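Local coordinates for alpha-fucosidase (Bifidobacterium bifidum, PDB 2EAB), which probably hydrolyses the linkages of alpha-1,2-linked L-fucose, acting through the catalytic domain held in this chain, which is one piece of a longer protein, at residues Ile692-Ser697 and Val796-Ile801; Pro803-Ala808 and Ile851-Ala856. All blocks are in the same frame, centred on the assembly; numbering follows the deposited sequence.

Contact 1: Ile692-Ser697 and Val796-Ile801; sequences ITIDNS and VNYTNI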
ATOM      1  N   ILE A 692      19.537   9.059   3.889  1.00  7.54           N
ATOM      2  CA  ILE A 692      19.777  10.297   3.161  1.00  7.57           C
ATOM      3  C   ILE A 692      18.674  11.262   3.560  1.00  7.06           C
ATOM      4  O   ILE A 692      17.505  11.061   3.218  1.00  7.20           O
ATOM      5  CB  ILE A 692      19.763  10.086   1.624  1.00  7.52           C
ATOM      6  CG1 ILE A 692      20.815   9.053   1.198  1.00  7.67           C
ATOM      7  CG2 ILE A 692      19.962  11.414   0.901  1.00  8.27           C
ATOM      8  CD1 ILE A 692      20.662   8.564  -0.246  1.00  8.29           C
ATOM      9  N   THR A 693      19.043  12.297   4.311  1.00  6.91           N
ATOM     10  CA  THR A 693      18.074  13.259   4.813  1.00  7.42           C
ATOM     11  C   THR A 693      18.552  14.688   4.611  1.00  7.60           C
ATOM     12  O   THR A 693      19.729  14.939   4.323  1.00  7.79           O
ATOM     13  CB  THR A 693      17.810  13.086   6.319  1.00  7.34           C
ATOM     14  OG1 THR A 693      18.934  13.585   7.052  1.00  7.56           O
ATOM     15  CG2 THR A 693      17.546  11.624   6.702  1.00  8.13           C
ATOM     16  N   ILE A 694      17.616  15.613   4.785  1.00  7.74           N
ATOM     17  CA  ILE A 694      17.879  17.039   4.670  1.00  8.35           C
ATOM     18  C   ILE A 694      18.991  17.504   5.630  1.00  8.39           C
ATOM     19  O   ILE A 694      19.650  18.517   5.377  1.00  9.19           O
ATOM     20  CB  ILE A 694      16.556  17.846   4.856  1.00  8.48           C
ATOM     21  CG1 ILE A 694      16.693  19.288   4.351  1.00  9.51           C
ATOM     22  CG2 ILE A 694      16.047  17.777   6.305  1.00  8.99           C
ATOM     23  CD1 ILE A 694      16.819  19.415   2.842  1.00 11.64           C
ATOM     24  N   ASP A 695      19.211  16.751   6.705  1.00  8.38           N
ATOM     25  CA  ASP A 695      20.237  17.091   7.693  1.00  8.73           C
ATOM     26  C   ASP A 695      21.654  16.699   7.282  1.00  9.37           C
ATOM     27  O   ASP A 695      22.610  16.988   8.002  1.00 10.28           O
ATOM     28  CB  ASP A 695      19.872  16.484   9.043  1.00  8.41           C
ATOM     29  CG  ASP A 695      18.594  17.058   9.588  1.00  7.57           C
ATOM     30  OD1 ASP A 695      18.669  18.092  10.284  1.00  7.54           O
ATOM     31  OD2 ASP A 695      17.512  16.516   9.259  1.00  7.72           O
ATOM     32  N   ASN A 696      21.783  16.041   6.135  1.00 10.04           N
ATOM     33  CA  ASN A 696      23.088  15.662   5.612  1.00 10.85           C
ATOM     34  C   ASN A 696      23.218  16.171   4.186  1.00 10.83           C
ATOM     35  O   ASN A 696      22.841  15.484   3.234  1.00 10.49           O
ATOM     36  CB  ASN A 696      23.255  14.140   5.683  1.00 11.46           C
ATOM     37  CG  ASN A 696      24.616  13.656   5.196  1.00 12.63           C
ATOM     38  OD1 ASN A 696      25.350  14.371   4.512  1.00 14.30           O
ATOM     39  ND2 ASN A 696      24.946  12.419   5.537  1.00 13.99           N
ATOM     40  N   SER A 697      23.751  17.381   4.045  1.00 11.71           N
ATOM     41  CA  SER A 697      23.837  18.031   2.743  1.00 12.31           C
ATOM     42  C   SER A 697      24.693  17.278   1.733  1.00 12.19           C
ATOM     43  O   SER A 697      24.372  17.273   0.547  1.00 12.18           O
ATOM     44  CB  SER A 697      24.329  19.465   2.883  1.00 12.94           C
ATOM     45  OG  SER A 697      23.324  20.259   3.480  1.00 14.75           O
ATOM     46  N   VAL A 796      15.996  12.794  17.404  1.00  6.85           N
ATOM     47  CA  VAL A 796      15.623  11.737  16.478  1.00  6.88           C
ATOM     48  C   VAL A 796      14.140  11.837  16.155  1.00  6.64           C
ATOM     49  O   VAL A 796      13.309  12.006  17.056  1.00  7.02           O
ATOM     50  CB  VAL A 796      15.959  10.354  17.079  1.00  7.06           C
ATOM     51  CG1 VAL A 796      15.512   9.231  16.160  1.00  7.71           C
ATOM     52  CG2 VAL A 796      17.454  10.240  17.367  1.00  8.12           C
ATOM     53  N   ASN A 797      13.809  11.704  14.870  1.00  6.65           N
ATOM     54  CA  ASN A 797      12.427  11.763  14.406  1.00  6.95           C
ATOM     55  C   ASN A 797      11.751  13.076  14.785  1.00  6.63           C
ATOM     56  O   ASN A 797      10.606  13.096  15.229  1.00  6.85           O
ATOM     57  CB  ASN A 797      11.633  10.540  14.892  1.00  7.26           C
ATOM     58  CG  ASN A 797      12.130   9.251  14.270  1.00  7.39           C
ATOM     59  OD1 ASN A 797      12.928   9.280  13.339  1.00  8.57           O
ATOM     60  ND2 ASN A 797      11.660   8.120  14.780  1.00  8.20           N
ATOM     61  N   TYR A 798      12.468  14.180  14.598  1.00  6.39           N
ATOM     62  CA  TYR A 798      11.902  15.488  14.894  1.00  6.29           C
ATOM     63  C   TYR A 798      10.752  15.788  13.934  1.00  6.55           C
ATOM     64  O   TYR A 798      10.735  15.317  12.783  1.00  6.57           O
ATOM     65  CB  TYR A 798      12.977  16.588  14.858  1.00  6.69           C
ATOM     66  CG  TYR A 798      13.585  16.855  13.495  1.00  6.59           C
ATOM     67  CD1 TYR A 798      13.004  17.770  12.620  1.00  6.87           C
ATOM     68  CD2 TYR A 798      14.754  16.217  13.095  1.00  7.21           C
ATOM     69  CE1 TYR A 798      13.555  18.031  11.369  1.00  7.33           C
ATOM     70  CE2 TYR A 798      15.318  16.470  11.843  1.00  7.42           C
ATOM     71  CZ  TYR A 798      14.706  17.373  10.988  1.00  7.03           C
ATOM     72  OH  TYR A 798      15.233  17.646   9.744  1.00  7.48           O
ATOM     73  N   THR A 799       9.785  16.547  14.431  1.00  6.28           N
ATOM     74  CA  THR A 799       8.611  16.939  13.668  1.00  6.87           C
ATOM     75  C   THR A 799       8.982  18.100  12.759  1.00  6.77           C
ATOM     76  O   THR A 799       9.369  19.163  13.245  1.00  7.71           O
ATOM     77  CB  THR A 799       7.483  17.372  14.621  1.00  6.90           C
ATOM     78  OG1 THR A 799       7.246  16.341  15.583  1.00  7.56           O
ATOM     79  CG2 THR A 799       6.198  17.679  13.866  1.00  7.85           C
ATOM     80  N   ASN A 800       8.858  17.899  11.448  1.00  6.71           N
ATOM     81  CA  ASN A 800       9.258  18.898  10.466  1.00  6.70           C
ATOM     82  C   ASN A 800       8.041  19.427   9.723  1.00  6.33           C
ATOM     83  O   ASN A 800       7.454  18.732   8.887  1.00  6.21           O
ATOM     84  CB  ASN A 800      10.293  18.303   9.504  1.00  6.56           C
ATOM     85  CG  ASN A 800      10.903  19.334   8.578  1.00  7.24           C
ATOM     86  OD1 ASN A 800      10.463  20.487   8.531  1.00  7.46           O
ATOM     87  ND2 ASN A 800      11.920  18.918   7.829  1.00  7.32           N
ATOM     88  N   ILE A 801       7.666  20.659  10.060  1.00  6.49           N
ATOM     89  CA  ILE A 801       6.487  21.321   9.524  1.00  6.96           C
ATOM     90  C   ILE A 801       6.784  21.968   8.170  1.00  6.80           C
ATOM     91  O   ILE A 801       7.718  22.764   8.036  1.00  7.07           O
ATOM     92  CB  ILE A 801       5.982  22.404  10.518  1.00  7.25           C
ATOM     93  CG1 ILE A 801       5.691  21.803  11.903  1.00  7.94           C
ATOM     94  CG2 ILE A 801       4.789  23.173   9.956  1.00  7.90           C
ATOM     95  CD1 ILE A 801       4.610  20.726  11.934  1.00  8.70           C
TER
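The phenol of Tyr798 comes edge-on against the carboxylate of Asp695 and brings its hydroxyl up against the methyl CG2 of Ile694. On one side is a type I beta turn, Thr693 to Asn696, overlapped by an ST turn and leading straight into helix 697-711 of the family 95 catalytic domain; on the other is the approach to strand 799-801 in the C-terminal beta domain. The contact illustrates how a small interface can rest on one short polar pair. Tyr798 OH donates to Asp695 OD2 over 2.6 Å, and OD2 accepts with its syn lone pair, on the side of the other carboxylate oxygen. OD2 lies in the plane of the ring at its edge, 3.4 Å from Tyr798 CE2, whereas the carboxylate itself stands almost upright to that plane, at 86°. Tyr798 CG sits between the backbone N and the carbonyl carbon (chi1 66°), a setting that sends the ring across to the turn. Asp695 OD2 also bonds Ser785 OG, so two hydroxyls grip this one oxygen, an environment that would probably steady its negative charge. Ile694 adds a smaller van der Waals touch of methyl on hydroxyl, CG2 lying 3.5 Å from Tyr798 OH while CG1 and the chain beyond it lead elsewhere. Ala848 and Lys850 of strand 847-851 also pack on Tyr798. The side chain of Asp690, a calcium ligand in another structure of this protein, is about 9 Å from that of Asp695. Within the turn, Asn696 N bonds Thr693 O at 3.0 Å, and Asn696 takes the N-cap position through OD1, which accepts from Tyr699 N. The ST turn is closed by Asp695 N, which donates to Thr693 OG1 over 3.2 Å at a bent 140°.

Contact 2: Pro803-Ala808 and Ile851-Ala856; sequences PALPDA and ITAGGA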
ATOM      1  N   PRO A 803       7.984  20.848   5.141  1.00  7.23           N
ATOM      2  CA  PRO A 803       9.343  20.638   4.634  1.00  7.27           C
ATOM      3  C   PRO A 803       9.506  20.785   3.119  1.00  7.42           C
ATOM      4  O   PRO A 803      10.616  21.002   2.649  1.00  7.51           O
ATOM      5  CB  PRO A 803       9.641  19.197   5.049  1.00  7.52           C
ATOM      6  CG  PRO A 803       8.294  18.547   5.052  1.00  7.34           C
ATOM      7  CD  PRO A 803       7.368  19.586   5.591  1.00  7.20           C
ATOM      8  N   ALA A 804       8.421  20.646   2.364  1.00  7.54           N
ATOM      9  CA  ALA A 804       8.490  20.736   0.905  1.00  7.66           C
ATOM     10  C   ALA A 804       7.188  21.314   0.366  1.00  7.66           C
ATOM     11  O   ALA A 804       6.479  20.695  -0.432  1.00  7.64           O
ATOM     12  CB  ALA A 804       8.812  19.375   0.283  1.00  7.59           C
ATOM     13  N   LEU A 805       6.891  22.528   0.820  1.00  7.88           N
ATOM     14  CA  LEU A 805       5.666  23.213   0.453  1.00  8.42           C
ATOM     15  C   LEU A 805       5.814  23.834  -0.934  1.00  9.04           C
ATOM     16  O   LEU A 805       6.721  24.635  -1.161  1.00  8.85           O
ATOM     17  CB  LEU A 805       5.342  24.295   1.480  1.00  8.66           C
ATOM     18  CG  LEU A 805       4.112  25.162   1.208  1.00  8.97           C
ATOM     19  CD1 LEU A 805       2.832  24.360   1.377  1.00 10.57           C
ATOM     20  CD2 LEU A 805       4.120  26.370   2.123  1.00 10.53           C
ATOM     21  N   PRO A 806       4.932  23.453  -1.874  1.00  9.60           N
ATOM     22  CA  PRO A 806       5.015  24.033  -3.212  1.00 10.17           C
ATOM     23  C   PRO A 806       4.623  25.503  -3.222  1.00 10.39           C
ATOM     24  O   PRO A 806       3.704  25.903  -2.505  1.00 10.11           O
ATOM     25  CB  PRO A 806       3.974  23.235  -4.010  1.00 10.77           C
ATOM     26  CG  PRO A 806       3.659  22.037  -3.184  1.00 11.00           C
ATOM     27  CD  PRO A 806       3.840  22.470  -1.774  1.00  9.98           C
ATOM     28  N   ASP A 807       5.305  26.293  -4.046  1.00 11.22           N
ATOM     29  CA  ASP A 807       4.924  27.691  -4.245  1.00 12.23           C
ATOM     30  C   ASP A 807       3.498  27.804  -4.796  1.00 12.33           C
ATOM     31  O   ASP A 807       2.828  28.818  -4.587  1.00 12.95           O
ATOM     32  CB  ASP A 807       5.912  28.407  -5.174  1.00 12.74           C
ATOM     33  CG  ASP A 807       7.309  28.530  -4.578  1.00 13.77           C
ATOM     34  OD1 ASP A 807       7.481  28.352  -3.353  1.00 15.17           O
ATOM     35  OD2 ASP A 807       8.252  28.812  -5.349  1.00 15.35           O
ATOM     36  N   ALA A 808       3.037  26.755  -5.479  1.00 12.38           N
ATOM     37  CA  ALA A 808       1.676  26.690  -6.018  1.00 12.42           C
ATOM     38  C   ALA A 808       0.600  26.737  -4.927  1.00 12.17           C
ATOM     39  O   ALA A 808      -0.542  27.123  -5.192  1.00 12.76           O
ATOM     40  CB  ALA A 808       1.505  25.439  -6.874  1.00 12.83           C
ATOM     41  N   ILE A 851      10.335  24.213  11.707  1.00  7.64           N
ATOM     42  CA  ILE A 851       9.348  24.844  10.843  1.00  8.05           C
ATOM     43  C   ILE A 851      10.105  25.313   9.612  1.00  7.90           C
ATOM     44  O   ILE A 851      10.761  26.360   9.622  1.00  8.03           O
ATOM     45  CB  ILE A 851       8.570  25.988  11.550  1.00  8.13           C
ATOM     46  CG1 ILE A 851       7.817  25.435  12.767  1.00  8.52           C
ATOM     47  CG2 ILE A 851       7.590  26.649  10.580  1.00  8.91           C
ATOM     48  CD1 ILE A 851       7.161  26.488  13.649  1.00  8.98           C
ATOM     49  N   THR A 852      10.060  24.499   8.564  1.00  7.80           N
ATOM     50  CA  THR A 852      10.855  24.775   7.376  1.00  8.13           C
ATOM     51  C   THR A 852      10.358  26.038   6.676  1.00  8.58           C
ATOM     52  O   THR A 852      11.154  26.880   6.253  1.00  9.00           O
ATOM     53  CB  THR A 852      10.869  23.564   6.436  1.00  7.65           C
ATOM     54  OG1 THR A 852      11.561  22.491   7.080  1.00  8.12           O
ATOM     55  CG2 THR A 852      11.583  23.881   5.140  1.00  8.28           C
ATOM     56  N   ALA A 853       9.042  26.167   6.575  1.00  8.77           N
ATOM     57  CA  ALA A 853       8.426  27.348   5.994  1.00  9.22           C
ATOM     58  C   ALA A 853       8.170  28.391   7.084  1.00  9.35           C
ATOM     59  O   ALA A 853       7.031  28.585   7.527  1.00  9.99           O
ATOM     60  CB  ALA A 853       7.142  26.970   5.268  1.00  9.43           C
ATOM     61  N   GLY A 854       9.244  29.042   7.528  1.00  9.45           N
ATOM     62  CA  GLY A 854       9.148  30.125   8.507  1.00  9.96           C
ATOM     63  C   GLY A 854      10.314  30.246   9.471  1.00 10.02           C
ATOM     64  O   GLY A 854      10.653  31.358   9.889  1.00 10.30           O
ATOM     65  N   GLY A 855      10.921  29.116   9.835  1.00  9.69           N
ATOM     66  CA  GLY A 855      12.039  29.099  10.778  1.00  9.66           C
ATOM     67  C   GLY A 855      11.546  29.091  12.210  1.00  9.51           C
ATOM     68  O   GLY A 855      11.053  30.110  12.709  1.00  9.42           O
ATOM     69  N   ALA A 856      11.704  27.950  12.878  1.00  9.54           N
ATOM     70  CA  ALA A 856      11.167  27.735  14.227  1.00  9.96           C
ATOM     71  C   ALA A 856      11.643  28.750  15.263  1.00 10.27           C
ATOM     72  O   ALA A 856      10.926  29.033  16.226  1.00 10.36           O
ATOM     73  CB  ALA A 856      11.472  26.319  14.705  1.00  9.93           C
TER
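An inverse gamma turn centred on Ala853, just past strand 847-851 in the C-terminal beta domain, meets the connection that leaves strand 799-801, and the joint is one of van der Waals packing. Thr852 meets Pro803 at its CA, the backbone end of the ring: Thr852 CB lies 3.8 Å from Pro803 CA, and the CB of the proline is directed away. The two branches of the threonine divide the work. CG2, anti to the backbone N (chi1 -66°, measured to OG1), comes within 3.9 Å of Pro803 O. OG1 also brushes Pro803 CA, yet its polar partner is Asn800 OD1, and that hydrogen bond helps to fix the rotation of the side chain. Two residues on from Pro803, and one on from Thr852, the packing becomes purely apolar, with Leu805 CD2 resting 4.4 Å from Ala853 CB. Leu805 also packs on Leu780 of helix 767-780, so its side chain bridges the helical domain and the turn. Beyond Ala853 the chain bends back through Gly854, at a phi of 147° that glycine adopts readily, and the bend is closed where Gly855 N donates to Ile851 O at 2.8 Å.

In the fold
Followed from the N terminus, the chain passes the turn of 692-697, enters helix 697-711 and runs through 98 residues, just over half of them helical, before 796-801 closes contact 1, tying the catalytic domain to the C-terminal beta domain. Contact 2 opens almost at once at 803-808 and closes at 851-856, after 42 residues rich in strand and without helix. The two loops therefore stand in series, neither nested nor crossed, with centres about 13 Å apart. They meet through the neighbouring parallel strands 799-801 and 847-851 of one mixed sheet, whose pairing continues into contact 2 where Ile801 O lies 3.0 Å from Thr852 N, a probable hydrogen bond.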